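Poly(A) RNA polymerase protein 2 (Saccharomyces cerevisiae, PDB 3NYB) probably adds adenosine residues to the 3' ends of RNA as the catalytic subunit of TRAMP, a nuclear RNA surveillance complex. Local coordinates at residues 164-169 with 216-221; 190-195 with 263-268. The protein carries 1 engineered substitution. All coordinates share one frame; numbering follows the deposited sequence.

Contact 1: 164-169 with 216-221; sequences VLIVKQ and VLLIEF
Val167 meets the ring of Phe221, the two side chains arriving from opposite directions. Val167 CG2 lies over the ring face, 4.2 Å from the Phe221 centroid and 27° off the ring normal, a CH-pi contact. Val167 CG1 instead touches the rim, 3.7 Å from Phe221 CE2 and near CZ. Phe221 reaches that far because its CG is anti to the backbone N (chi1 167°), which sends the ring out from its own helix. A flat aromatic ring spans the distance between the helices and offers a face to a methyl. One turn back along that helix, Leu218 crosses Ile166 at about a right angle, and Ile166 CG2 touches Leu218 CD2 at 4.0 Å. Branched aliphatic residues suit the other buried positions, presenting methyls in several directions and no polar group needing a partner. Shortening Phe221 to an alanine removes the ring and is likely to leave both Val167 methyls without their aromatic partner and a gap between the helices. No hydrogen bond crosses here; Ile25 and Phe28 of helix 17-31 also cover Ile166. Helix 160-173 thus packs by apolar contacts on helix 214-228, within the mostly helical part that is probably the central domain of this Cid1-like polymerase.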
# COMPACT_ATOMS: atom_id res chain seq x y z
N VAL A 164 4.71 0.19 1.66
CA VAL A 164 3.60 0.85 0.99
C VAL A 164 3.94 1.20 -0.46
O VAL A 164 3.15 0.95 -1.38
CB VAL A 164 3.13 2.09 1.75
CG1 VAL A 164 2.15 2.88 0.91
CG2 VAL A 164 2.48 1.68 3.07
N LEU A 165 5.14 1.75 -0.67
CA LEU A 165 5.55 2.08 -2.03
C LEU A 165 5.56 0.84 -2.93
O LEU A 165 5.03 0.86 -4.03
CB LEU A 165 6.89 2.79 -2.04
CG LEU A 165 6.82 4.22 -1.50
CD1 LEU A 165 8.21 4.84 -1.40
CD2 LEU A 165 5.89 5.07 -2.36
N ILE A 166 6.13 -0.26 -2.44
CA ILE A 166 6.16 -1.49 -3.22
C ILE A 166 4.76 -2.00 -3.55
O ILE A 166 4.44 -2.25 -4.71
CB ILE A 166 6.91 -2.59 -2.48
CG1 ILE A 166 8.31 -2.11 -2.10
CG2 ILE A 166 7.01 -3.82 -3.34
CD1 ILE A 166 9.18 -1.81 -3.29
N VAL A 167 3.94 -2.14 -2.52
CA VAL A 167 2.56 -2.59 -2.70
C VAL A 167 1.79 -1.63 -3.61
O VAL A 167 0.92 -2.04 -4.37
CB VAL A 167 1.84 -2.69 -1.34
CG1 VAL A 167 0.48 -3.35 -1.51
CG2 VAL A 167 2.67 -3.48 -0.37
N LYS A 168 2.11 -0.34 -3.51
CA LYS A 168 1.41 0.66 -4.31
C LYS A 168 1.79 0.44 -5.76
O LYS A 168 0.93 0.33 -6.64
CB LYS A 168 1.77 2.07 -3.84
CG LYS A 168 0.57 2.96 -3.48
CD LYS A 168 0.97 3.98 -2.41
CE LYS A 168 -0.11 5.02 -2.14
NZ LYS A 168 -0.36 5.91 -3.30
N GLN A 169 3.09 0.34 -6.01
CA GLN A 169 3.60 0.08 -7.36
C GLN A 169 3.00 -1.21 -7.91
O GLN A 169 2.47 -1.24 -9.02
CB GLN A 169 5.11 -0.04 -7.36
CG GLN A 169 5.69 -0.44 -8.71
CD GLN A 169 5.25 0.48 -9.83
OE1 GLN A 169 5.05 1.68 -9.61
NE2 GLN A 169 5.10 -0.06 -11.03
N VAL A 216 11.55 -10.34 3.64
CA VAL A 216 10.61 -11.34 4.14
C VAL A 216 9.24 -10.75 4.39
O VAL A 216 8.24 -11.33 4.01
CB VAL A 216 11.09 -12.04 5.45
CG1 VAL A 216 11.99 -13.22 5.12
CG2 VAL A 216 11.77 -11.06 6.42
N LEU A 217 9.21 -9.59 5.03
CA LEU A 217 7.94 -8.96 5.36
C LEU A 217 7.12 -8.67 4.10
O LEU A 217 5.90 -8.78 4.11
CB LEU A 217 8.20 -7.69 6.16
CG LEU A 217 9.06 -7.97 7.40
CD1 LEU A 217 9.57 -6.68 8.03
CD2 LEU A 217 8.29 -8.82 8.42
N LEU A 218 7.81 -8.32 3.01
CA LEU A 218 7.14 -8.09 1.74
C LEU A 218 6.45 -9.36 1.31
O LEU A 218 5.24 -9.38 1.05
CB LEU A 218 8.14 -7.63 0.68
CG LEU A 218 7.63 -6.88 -0.57
CD1 LEU A 218 7.94 -7.62 -1.83
CD2 LEU A 218 6.15 -6.54 -0.49
N ILE A 219 7.21 -10.43 1.24
CA ILE A 219 6.64 -11.72 0.89
C ILE A 219 5.49 -12.07 1.84
O ILE A 219 4.39 -12.34 1.40
CB ILE A 219 7.70 -12.82 0.90
CG1 ILE A 219 8.62 -12.65 -0.30
CG2 ILE A 219 7.04 -14.17 0.87
CD1 ILE A 219 9.69 -13.68 -0.39
N GLU A 220 5.76 -12.03 3.14
CA GLU A 220 4.75 -12.38 4.13
C GLU A 220 3.51 -11.47 4.08
O GLU A 220 2.41 -11.89 4.44
CB GLU A 220 5.35 -12.42 5.53
CG GLU A 220 6.48 -13.43 5.67
CD GLU A 220 7.22 -13.33 6.99
OE1 GLU A 220 6.97 -12.38 7.75
OE2 GLU A 220 8.05 -14.21 7.26
N PHE A 221 3.68 -10.24 3.64
CA PHE A 221 2.53 -9.37 3.46
C PHE A 221 1.61 -9.93 2.39
O PHE A 221 0.39 -9.97 2.56
CB PHE A 221 2.97 -7.94 3.11
CG PHE A 221 1.84 -7.07 2.61
CD1 PHE A 221 1.15 -6.25 3.47
CD2 PHE A 221 1.48 -7.08 1.27
CE1 PHE A 221 0.12 -5.44 3.01
CE2 PHE A 221 0.45 -6.28 0.81
CZ PHE A 221 -0.23 -5.46 1.68

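Contact 2: 190-195 with 263-268; sequences ICLVFS and LAIQDP
Cys191, on a helical turn, and Ile265, on an extended piece of chain, bring the two backbones nearest, with 8.2 Å between the CA of Cys191 and the CA of Ile265. At that spacing the side chains meet by their ends. Cys191 SG sits 3.8 Å from Ile265 CG2 and 4.2 Å from Ile265 CD1, so the sulfur faces two methyl groups of the same isoleucine. Its chi1 of -176° turns the thiol away from the backbone N of Cys191 and out to this neighbour. A cysteine fits well, being small and weakly polar enough to lie in an apolar setting. Leu192, next along the helix, leaves it pointing past 263-268, but its CD2 approaches Ile265 CD1 at 4.2 Å and Leu263 CD1 at 4.4 Å. Leu263 and Ile265, two apart on an extended chain, both direct their side chains to the helix, while Ala264 between them faces Ala235 instead. All four touching residues are buried and join through apolar contacts alone. Leu236 of strand 234-238 also packs on Cys191 and Ile265, and its backbone hydrogen-bonds with Ala264 and Gln266, while Phe221 of helix 214-228 covers Leu192; helix 186-198 thus packs on helix 214-228 by one flank and on the extended chain by another.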
# COMPACT_ATOMS: atom_id res chain seq x y z
N ILE A 190 -2.39 1.59 3.12
CA ILE A 190 -1.58 1.95 4.27
C ILE A 190 -2.00 1.13 5.48
O ILE A 190 -1.16 0.57 6.19
CB ILE A 190 -1.70 3.43 4.61
CG1 ILE A 190 -1.38 4.26 3.38
CG2 ILE A 190 -0.78 3.78 5.75
CD1 ILE A 190 -1.37 5.76 3.65
N CYS A 191 -3.31 1.06 5.71
CA CYS A 191 -3.85 0.28 6.81
C CYS A 191 -3.36 -1.16 6.82
O CYS A 191 -2.82 -1.64 7.82
CB CYS A 191 -5.37 0.31 6.81
SG CYS A 191 -6.07 -0.55 8.21
N LEU A 192 -3.54 -1.86 5.70
CA LEU A 192 -3.17 -3.27 5.61
C LEU A 192 -1.72 -3.51 5.99
O LEU A 192 -1.42 -4.40 6.78
CB LEU A 192 -3.39 -3.80 4.19
CG LEU A 192 -4.81 -3.80 3.65
CD1 LEU A 192 -4.78 -4.24 2.19
CD2 LEU A 192 -5.72 -4.69 4.48
N VAL A 193 -0.83 -2.72 5.42
CA VAL A 193 0.58 -2.84 5.71
C VAL A 193 0.82 -2.55 7.18
O VAL A 193 1.46 -3.32 7.88
CB VAL A 193 1.40 -1.87 4.86
CG1 VAL A 193 2.89 -2.06 5.10
CG2 VAL A 193 1.09 -2.09 3.41
N PHE A 194 0.28 -1.43 7.65
CA PHE A 194 0.48 -1.02 9.03
C PHE A 194 0.06 -2.13 9.99
O PHE A 194 0.83 -2.54 10.85
CB PHE A 194 -0.31 0.25 9.32
CG PHE A 194 -0.37 0.60 10.78
CD1 PHE A 194 0.79 0.77 11.52
CD2 PHE A 194 -1.60 0.77 11.41
CE1 PHE A 194 0.73 1.09 12.86
CE2 PHE A 194 -1.66 1.09 12.74
CZ PHE A 194 -0.50 1.26 13.47
N SER A 195 -1.17 -2.62 9.82
CA SER A 195 -1.67 -3.69 10.64
C SER A 195 -0.68 -4.85 10.63
O SER A 195 -0.14 -5.24 11.67
CB SER A 195 -3.03 -4.15 10.12
OG SER A 195 -3.31 -5.47 10.55
N LEU A 263 -13.54 -6.31 1.56
CA LEU A 263 -12.66 -5.76 2.58
C LEU A 263 -13.42 -4.84 3.51
O LEU A 263 -14.13 -3.95 3.06
CB LEU A 263 -11.53 -4.98 1.91
CG LEU A 263 -10.16 -4.98 2.58
CD1 LEU A 263 -9.39 -3.73 2.18
CD2 LEU A 263 -10.30 -5.06 4.08
N ALA A 264 -13.27 -5.05 4.81
CA ALA A 264 -13.92 -4.21 5.81
C ALA A 264 -12.92 -3.59 6.75
O ALA A 264 -12.33 -4.27 7.60
CB ALA A 264 -14.94 -5.01 6.58
N ILE A 265 -12.71 -2.29 6.60
CA ILE A 265 -11.80 -1.55 7.45
C ILE A 265 -12.58 -0.41 8.07
O ILE A 265 -13.25 0.35 7.37
CB ILE A 265 -10.60 -1.01 6.64
CG1 ILE A 265 -9.72 -2.15 6.16
CG2 ILE A 265 -9.78 -0.06 7.48
CD1 ILE A 265 -8.67 -1.72 5.18
N GLN A 266 -12.50 -0.30 9.39
CA GLN A 266 -13.28 0.68 10.14
C GLN A 266 -12.88 2.11 9.82
O GLN A 266 -11.71 2.50 9.98
CB GLN A 266 -13.15 0.42 11.64
CG GLN A 266 -14.21 1.11 12.47
CD GLN A 266 -14.38 0.47 13.83
OE1 GLN A 266 -13.42 0.36 14.60
NE2 GLN A 266 -15.61 0.05 14.13
N ASP A 267 -13.85 2.91 9.36
CA ASP A 267 -13.60 4.31 9.03
C ASP A 267 -13.18 5.08 10.27
O ASP A 267 -13.93 5.14 11.24
CB ASP A 267 -14.86 4.93 8.42
CG ASP A 267 -14.60 6.27 7.77
OD1 ASP A 267 -13.50 6.84 8.00
OD2 ASP A 267 -15.48 6.77 7.03
N PRO A 268 -11.98 5.67 10.25
CA PRO A 268 -11.44 6.35 11.43
C PRO A 268 -12.27 7.54 11.89
O PRO A 268 -12.16 7.94 13.04
CB PRO A 268 -10.08 6.86 10.95
CG PRO A 268 -9.72 5.99 9.84
CD PRO A 268 -11.00 5.64 9.15

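In the fold
The centres of contact 1 and contact 2 lie about 15 Å apart, and the two meet directly: Phe221 CE1 of 216-221 packs 3.5 Å from Val193 CG2 of 190-195. Along the chain their segments alternate, in the order 164-169, 190-195, 216-221, 263-268, so neither contact is closed before the other begins. Helix 186-198 follows helix 160-173 in the chain and lies at the junction, touching both helices of contact 1 while a different face meets the extended 263-268. Together they appear to form part of one apolar core that ties residues far apart in sequence into the helical part of the polymerase, consistent with the central domain beside the catalytic domain; the chain of Protein AIR2 packs on helix 214-228.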